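Local coordinates for protein putative superoxide reductase (Thermotoga maritima, PDB 3QZB) that probably catalyses the reduction of superoxide to hydrogen peroxide at a mononuclear iron centre, with electrons passed on by rubredoxin, at residues E27-V32 with G131-S136; V48-K53 with E106-T111; I65-V70 with L124-I129. One frame throughout, in Å; residues are numbered along the deposited sequence. Where two conformers were deposited one is given.

Contacts 1 and 3 are the buried pair and share the iron: H29 binds it from 27-32 and C127 from 124-129, while the strands that carry 124-129 and 131-136 are neighbours in one sheet. Contact 2 lies in the other sheet, with one face packed inside the sandwich and the other more open. It adjoins the 27-32 side of contact 1, where V32 N meets T50 O; contact 1 itself bridges the two sheets. Contact 2 also meets contact 3 face to face through V49 and V51. Contacts 2 and 3 are both antiparallel ladders, contact 3 adding aromatic packing and a metal ligand, whereas contact 1 has no backbone-to-backbone bonds across it and works by side chains.

Contact 1: E27-V32 with G131-S136; sequences EKHVPV and GLWESS. With FE (Fe (III) ion), chain B.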
# COMPACT_ATOMS: atom_id res chain seq x y z
N GLU A 27 -25.29 9.89 0.56
CA GLU A 27 -24.21 9.57 -0.37
C GLU A 27 -23.46 8.33 0.13
O GLU A 27 -22.77 8.39 1.16
CB GLU A 27 -23.29 10.77 -0.54
CG GLU A 27 -22.04 10.49 -1.38
CD GLU A 27 -22.32 9.89 -2.75
OE1 GLU A 27 -22.89 10.64 -3.60
OE2 GLU A 27 -21.98 8.72 -2.94
N LYS A 28 -23.57 7.21 -0.60
CA LYS A 28 -22.95 5.96 -0.24
C LYS A 28 -21.42 6.05 -0.11
O LYS A 28 -20.84 5.24 0.60
CB LYS A 28 -23.31 4.89 -1.25
CG LYS A 28 -22.77 5.10 -2.65
CD LYS A 28 -23.09 4.01 -3.65
CE LYS A 28 -24.50 3.78 -3.94
NZ LYS A 28 -25.02 4.98 -4.63
N HIS A 29 -20.76 6.96 -0.83
CA HIS A 29 -19.33 6.97 -0.85
C HIS A 29 -18.66 7.59 0.37
O HIS A 29 -17.44 7.47 0.51
CB HIS A 29 -18.83 7.71 -2.09
CG HIS A 29 -19.03 6.97 -3.36
ND1 HIS A 29 -20.08 7.21 -4.23
CD2 HIS A 29 -18.33 5.95 -3.88
CE1 HIS A 29 -19.95 6.36 -5.25
NE2 HIS A 29 -18.92 5.56 -5.04
N VAL A 30 -19.40 8.23 1.25
CA VAL A 30 -18.77 8.97 2.35
C VAL A 30 -18.14 7.96 3.33
O VAL A 30 -18.83 7.05 3.84
CB VAL A 30 -19.78 9.85 3.08
CG1 VAL A 30 -19.09 10.49 4.29
CG2 VAL A 30 -20.39 10.89 2.10
N PRO A 31 -16.85 8.14 3.68
CA PRO A 31 -16.26 7.26 4.72
C PRO A 31 -16.70 7.77 6.09
O PRO A 31 -16.50 8.95 6.39
CB PRO A 31 -14.76 7.39 4.47
CG PRO A 31 -14.58 8.77 3.92
CD PRO A 31 -15.85 9.04 3.08
N VAL A 32 -17.33 6.92 6.87
CA VAL A 32 -17.89 7.29 8.15
C VAL A 32 -16.98 6.83 9.29
O VAL A 32 -16.65 5.65 9.38
CB VAL A 32 -19.30 6.73 8.34
CG1 VAL A 32 -19.84 7.12 9.74
CG2 VAL A 32 -20.22 7.25 7.21
N GLY A 131 -13.77 8.05 -7.63
CA GLY A 131 -12.77 8.93 -7.05
C GLY A 131 -12.74 8.98 -5.53
O GLY A 131 -13.00 7.99 -4.84
N LEU A 132 -12.26 10.11 -5.03
CA LEU A 132 -11.90 10.34 -3.64
C LEU A 132 -13.00 11.03 -2.85
O LEU A 132 -13.68 11.96 -3.33
CB LEU A 132 -10.65 11.25 -3.57
CG LEU A 132 -9.35 10.58 -4.09
CD1 LEU A 132 -8.24 11.69 -4.21
CD2 LEU A 132 -8.87 9.47 -3.22
N TRP A 133 -13.08 10.65 -1.56
CA TRP A 133 -14.07 11.11 -0.61
C TRP A 133 -13.42 11.25 0.74
O TRP A 133 -12.53 10.47 1.09
CB TRP A 133 -15.21 10.05 -0.52
CG TRP A 133 -15.87 9.85 -1.84
CD1 TRP A 133 -15.39 9.10 -2.89
CD2 TRP A 133 -17.03 10.51 -2.34
NE1 TRP A 133 -16.22 9.24 -3.97
CE2 TRP A 133 -17.20 10.13 -3.67
CE3 TRP A 133 -17.93 11.43 -1.77
CZ2 TRP A 133 -18.30 10.56 -4.44
CZ3 TRP A 133 -19.00 11.86 -2.52
CH2 TRP A 133 -19.16 11.47 -3.85
N GLU A 134 -13.90 12.20 1.54
CA GLU A 134 -13.33 12.43 2.88
C GLU A 134 -14.36 12.76 3.92
O GLU A 134 -15.50 13.18 3.61
CB GLU A 134 -12.26 13.53 2.86
CG GLU A 134 -12.76 14.90 2.62
CD GLU A 134 -11.64 15.92 2.71
OE1 GLU A 134 -10.80 15.87 3.62
OE2 GLU A 134 -11.68 16.87 1.94
N SER A 135 -13.95 12.61 5.16
CA SER A 135 -14.68 13.12 6.32
C SER A 135 -13.66 13.34 7.45
O SER A 135 -12.55 12.85 7.40
CB SER A 135 -15.77 12.16 6.76
OG SER A 135 -15.27 11.03 7.37
N SER A 136 -14.09 14.03 8.51
CA SER A 136 -13.21 14.29 9.63
C SER A 136 -13.96 14.46 10.92
O SER A 136 -15.16 14.72 10.90
CB SER A 136 -12.34 15.51 9.37
OG SER A 136 -13.07 16.71 9.37
FE FE B . -18.36 3.95 -6.36
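H29 lies against the indole of W133. Its CB sits over the five-membered ring as a CH-pi contact, 3.3 Å from the centroid of that W133 ring. Beyond CB the imidazole runs on as an offset stack, the H29 ring centroid 4.7 Å from that of the W133 five-membered ring and the planes 12° apart. E27 reaches the benzo end of the indole, its CG 3.5 Å from W133 CZ3, and P31 CD packs on W133 CB at 3.8 Å.

The metal comes next: H29 NE2 binds the iron at 2.2 Å, and H57, H63, C127 and H130 complete the centre of four histidines and one cysteine characteristic of superoxide reductases. W133 is second shell, stacked on one ligand and bonded through NE1 to the carbonyl O of another, H130.

Among the polar bonds, E27 OE2 takes two donors. H29 ND1 comes at 2.7 Å from above the carboxylate plane; with the NE2-iron bond it limits rotation of the imidazole. OE2 receives H29 N on its anti lone pair, at 3.0 Å, which ties the carboxylate to the backbone. Further along, S135 OG, set between its backbone N and carbonyl carbon (chi1 73°), donates to P31 O at 2.6 Å.

Contact 2: V48-K53 with E106-T111; sequences VVTVGK and EPTVTT
V49 and V109 face each other as the hydrogen-bonded pair of an antiparallel ladder and bond both ways: V49 N to V109 O at 2.9 Å, and V109 N to V49 O at 2.9 Å. Further on, V51 N donates to P107 O at 3.0 Å. That carbonyl belongs to the centre of an inverse gamma turn, where the chain swings round a corner as it enters the strand; V51 CB packs on P107 CB. On the buried face V49 CB stands 4.4 Å from V109 CG1, so these two barely touch.

The other face is partly exposed, yet its pairs meet at closer range. V48 CG2 touches T110 OG1 at 3.7 Å, the hydroxyl anti to its own carbonyl carbon (chi1 -54°). T50 and T108 run abreast, hydroxyl against methyl, with T50 OG1 3.7 Å from T108 CG2. A water bridges the segments, donating to V51 O at 2.8 Å and hydrogen-bonded to T108 OG1, in one of its two conformers, at 2.8 Å.

Strand 44-51 runs between 31-34 and 103-115; V49 and V51 pack on I65, I68 and V70 of strand 65-74 and on A123 and S125 of strand 119-127. At the outer edge E106 and T110 pair with a strand of the third subunit.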
# COMPACT_ATOMS: atom_id res chain seq x y z
N VAL A 48 -13.07 3.02 13.83
CA VAL A 48 -13.73 2.26 12.75
C VAL A 48 -14.04 3.24 11.63
O VAL A 48 -14.55 4.35 11.86
CB VAL A 48 -15.02 1.57 13.23
CG1 VAL A 48 -15.55 0.64 12.13
CG2 VAL A 48 -14.79 0.80 14.51
N VAL A 49 -13.72 2.83 10.40
CA VAL A 49 -14.12 3.64 9.23
C VAL A 49 -14.82 2.70 8.24
O VAL A 49 -14.34 1.61 7.97
CB VAL A 49 -12.94 4.33 8.55
CG1 VAL A 49 -13.45 5.26 7.47
CG2 VAL A 49 -12.06 5.08 9.55
N THR A 50 -15.99 3.14 7.77
CA THR A 50 -16.85 2.33 6.90
C THR A 50 -17.35 3.16 5.74
O THR A 50 -17.85 4.25 5.91
CB THR A 50 -18.07 1.83 7.69
OG1 THR A 50 -17.63 1.19 8.91
CG2 THR A 50 -18.91 0.86 6.88
N VAL A 51 -17.20 2.63 4.53
CA VAL A 51 -17.89 3.23 3.34
C VAL A 51 -19.12 2.33 3.09
O VAL A 51 -19.06 1.14 3.17
CB VAL A 51 -16.95 3.26 2.12
CG1 VAL A 51 -17.68 3.76 0.87
CG2 VAL A 51 -15.73 4.16 2.41
N GLY A 52 -20.22 3.00 2.79
CA GLY A 52 -21.45 2.31 2.45
C GLY A 52 -22.13 2.00 3.73
O GLY A 52 -22.81 1.00 3.80
N LYS A 53 -21.92 2.85 4.74
CA LYS A 53 -22.37 2.67 6.10
C LYS A 53 -23.90 2.55 6.24
O LYS A 53 -24.41 1.60 6.81
CB LYS A 53 -21.84 3.81 6.97
CG LYS A 53 -22.30 3.82 8.39
CD LYS A 53 -21.77 2.64 9.17
CE LYS A 53 -22.12 2.82 10.67
NZ LYS A 53 -21.95 1.57 11.45
N GLU A 106 -14.90 -6.27 2.15
CA GLU A 106 -15.76 -5.12 2.33
C GLU A 106 -15.00 -3.90 2.82
O GLU A 106 -14.00 -4.03 3.54
CB GLU A 106 -16.92 -5.43 3.29
CG GLU A 106 -17.87 -6.53 2.78
CD GLU A 106 -18.65 -6.05 1.57
OE1 GLU A 106 -19.49 -5.16 1.76
OE2 GLU A 106 -18.42 -6.50 0.44
N PRO A 107 -15.49 -2.70 2.49
CA PRO A 107 -14.77 -1.47 2.86
C PRO A 107 -15.12 -0.96 4.25
O PRO A 107 -15.75 0.06 4.45
CB PRO A 107 -15.14 -0.49 1.77
CG PRO A 107 -16.54 -0.88 1.42
CD PRO A 107 -16.55 -2.41 1.50
N THR A 108 -14.65 -1.76 5.21
CA THR A 108 -14.84 -1.58 6.63
C THR A 108 -13.48 -1.88 7.24
O THR A 108 -12.83 -2.84 6.85
CB THR A 108 -15.96 -2.51 7.20
OG1 THR A 108 -17.16 -2.33 6.45
CG2 THR A 108 -16.23 -2.18 8.69
N VAL A 109 -13.02 -1.02 8.15
CA VAL A 109 -11.76 -1.32 8.83
C VAL A 109 -11.83 -0.77 10.26
O VAL A 109 -12.35 0.28 10.50
CB VAL A 109 -10.53 -0.81 8.04
CG1 VAL A 109 -10.50 0.74 7.97
CG2 VAL A 109 -9.21 -1.41 8.64
N THR A 110 -11.19 -1.52 11.16
CA THR A 110 -10.93 -1.04 12.52
C THR A 110 -9.42 -1.02 12.72
O THR A 110 -8.74 -2.01 12.54
CB THR A 110 -11.53 -1.94 13.58
OG1 THR A 110 -12.93 -2.11 13.29
CG2 THR A 110 -11.35 -1.34 14.98
N THR A 111 -8.91 0.16 13.06
CA THR A 111 -7.50 0.42 13.37
C THR A 111 -7.43 0.97 14.80
O THR A 111 -8.42 1.47 15.34
CB THR A 111 -6.91 1.37 12.32
OG1 THR A 111 -5.49 1.48 12.45
CG2 THR A 111 -7.47 2.73 12.34
O HOH W 1 -18.69 -1.38 4.31

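Contact 3: I65-V70 with L124-I129; sequences IRWIKV and LSYCNI. With FE (Fe (III) ion), chain B.
W67 and Y126 pair beside a beta bulge in the antiparallel strands 65-70 and 124-127, part of the sheet that leads to the iron site. The register slips by one residue between I65 and W67. At the bulge R66 and W67 both face Y126: R66 N donates to Y126 O at 2.9 Å and Y126 N to W67 O at 3.1 Å, while the buried W67 N finds no partner in the model.

W67 is the centre of the packing. Y126 CB sits over its six-membered ring, 3.4 Å from the centroid of that W67 ring, and K69 NZ lies above the opposite face toward the rim. The two aromatic rings themselves are slid apart and barely overlap. L124 comes alongside the indole: its CD2 is 3.9 Å from W67 CH2, and its carbonyl O lies in the ring plane at the edge. W67 NE1 and Y126 OH both bond E82 of the second subunit.

Nearer the metal, R66 lays its guanidinium across N128, with N128 CB over one face, 3.6 Å from R66 NE. Its NE bonds H64; in the fourth subunit its NH1 bonds N89 O and its NH2 forms a salt bridge with E93. I65 CD1 packs on C127 CB at 3.7 Å. C127 SG binds the iron at 2.3 Å; chi1 (175°) sets it anti to the backbone N. It also accepts a nearly straight bond (169°) from I129 N at 3.5 Å. A strand-end cysteine that joins four histidines, here H29, H57, H63 and H130, is the signature of the superoxide reductase centre on its immunoglobulin-like beta-sandwich.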
# COMPACT_ATOMS: atom_id res chain seq x y z
N ILE A 65 -14.99 -0.21 -3.70
CA ILE A 65 -14.08 0.64 -2.90
C ILE A 65 -12.74 -0.05 -2.74
O ILE A 65 -12.64 -1.18 -2.33
CB ILE A 65 -14.71 0.91 -1.53
CG1 ILE A 65 -16.11 1.53 -1.65
CG2 ILE A 65 -13.75 1.76 -0.66
CD1 ILE A 65 -16.15 2.81 -2.45
N ARG A 66 -11.68 0.65 -3.12
CA ARG A 66 -10.32 0.14 -3.09
C ARG A 66 -9.64 0.25 -1.71
O ARG A 66 -8.90 -0.64 -1.34
CB ARG A 66 -9.48 0.93 -4.09
CG ARG A 66 -9.82 0.70 -5.57
CD ARG A 66 -9.19 -0.55 -6.08
NE ARG A 66 -9.35 -0.76 -7.52
CZ ARG A 66 -8.68 -0.12 -8.44
NH1 ARG A 66 -7.77 0.79 -8.13
NH2 ARG A 66 -8.89 -0.38 -9.73
N TRP A 67 -9.85 1.37 -1.03
CA TRP A 67 -9.13 1.65 0.22
C TRP A 67 -9.78 2.73 1.01
O TRP A 67 -10.52 3.56 0.51
CB TRP A 67 -7.62 1.87 -0.04
CG TRP A 67 -7.23 2.93 -1.03
CD1 TRP A 67 -6.73 2.69 -2.28
CD2 TRP A 67 -7.29 4.39 -0.93
NE1 TRP A 67 -6.38 3.84 -2.91
CE2 TRP A 67 -6.71 4.91 -2.11
CE3 TRP A 67 -7.73 5.30 0.03
CZ2 TRP A 67 -6.56 6.28 -2.34
CZ3 TRP A 67 -7.59 6.64 -0.20
CH2 TRP A 67 -7.00 7.12 -1.37
N ILE A 68 -9.38 2.74 2.30
CA ILE A 68 -9.55 3.85 3.23
C ILE A 68 -8.15 4.15 3.78
O ILE A 68 -7.41 3.20 4.08
CB ILE A 68 -10.48 3.43 4.37
CG1 ILE A 68 -11.93 3.35 3.90
CG2 ILE A 68 -10.33 4.39 5.59
CD1 ILE A 68 -12.81 2.52 4.82
N LYS A 69 -7.80 5.42 3.90
CA LYS A 69 -6.65 5.80 4.71
C LYS A 69 -7.09 6.76 5.73
O LYS A 69 -8.10 7.46 5.59
CB LYS A 69 -5.43 6.20 3.88
CG LYS A 69 -5.58 7.45 3.07
CD LYS A 69 -4.27 7.87 2.38
CE LYS A 69 -3.56 6.83 1.55
NZ LYS A 69 -4.41 6.16 0.50
N VAL A 70 -6.34 6.83 6.84
CA VAL A 70 -6.65 7.68 7.96
C VAL A 70 -5.43 8.55 8.24
O VAL A 70 -4.31 8.07 8.22
CB VAL A 70 -7.02 6.88 9.18
CG1 VAL A 70 -7.21 7.76 10.45
CG2 VAL A 70 -8.29 6.02 8.92
N LEU A 124 -9.98 9.30 4.36
CA LEU A 124 -9.99 9.47 2.89
C LEU A 124 -10.25 8.10 2.31
O LEU A 124 -9.59 7.12 2.64
CB LEU A 124 -8.65 9.99 2.44
CG LEU A 124 -8.50 10.34 0.94
CD1 LEU A 124 -9.25 11.54 0.57
CD2 LEU A 124 -7.01 10.46 0.58
N SER A 125 -11.21 8.01 1.38
CA SER A 125 -11.49 6.74 0.72
C SER A 125 -11.52 6.89 -0.78
O SER A 125 -11.71 8.02 -1.29
CB SER A 125 -12.79 6.14 1.24
OG SER A 125 -13.87 7.00 1.02
N TYR A 126 -11.36 5.79 -1.48
CA TYR A 126 -11.21 5.79 -2.93
C TYR A 126 -12.05 4.66 -3.52
O TYR A 126 -11.87 3.50 -3.17
CB TYR A 126 -9.72 5.59 -3.30
CG TYR A 126 -9.48 5.57 -4.79
CD1 TYR A 126 -9.75 6.67 -5.58
CD2 TYR A 126 -9.03 4.44 -5.40
CE1 TYR A 126 -9.59 6.60 -6.96
CE2 TYR A 126 -8.86 4.35 -6.78
CZ TYR A 126 -9.16 5.44 -7.54
OH TYR A 126 -9.06 5.40 -8.93
N CYS A 127 -12.92 5.04 -4.46
CA CYS A 127 -13.69 4.12 -5.30
C CYS A 127 -12.98 4.00 -6.63
O CYS A 127 -12.40 4.96 -7.13
CB CYS A 127 -15.10 4.69 -5.47
SG CYS A 127 -16.06 3.66 -6.64
N ASN A 128 -12.98 2.81 -7.18
CA ASN A 128 -12.28 2.58 -8.46
C ASN A 128 -12.87 3.37 -9.64
O ASN A 128 -12.16 3.57 -10.63
CB ASN A 128 -12.13 1.11 -8.80
CG ASN A 128 -13.40 0.46 -9.28
OD1 ASN A 128 -14.50 0.84 -8.86
ND2 ASN A 128 -13.27 -0.56 -10.13
N ILE A 129 -14.13 3.86 -9.53
CA ILE A 129 -14.70 4.66 -10.60
C ILE A 129 -15.28 5.98 -10.14
O ILE A 129 -15.59 6.82 -10.97
CB ILE A 129 -15.78 3.84 -11.41
CG1 ILE A 129 -17.02 3.57 -10.58
CG2 ILE A 129 -15.14 2.60 -11.98
CD1 ILE A 129 -18.08 2.73 -11.30
FE FE B . -18.36 3.95 -6.36
O HOH W 2 -7.66 3.57 -9.87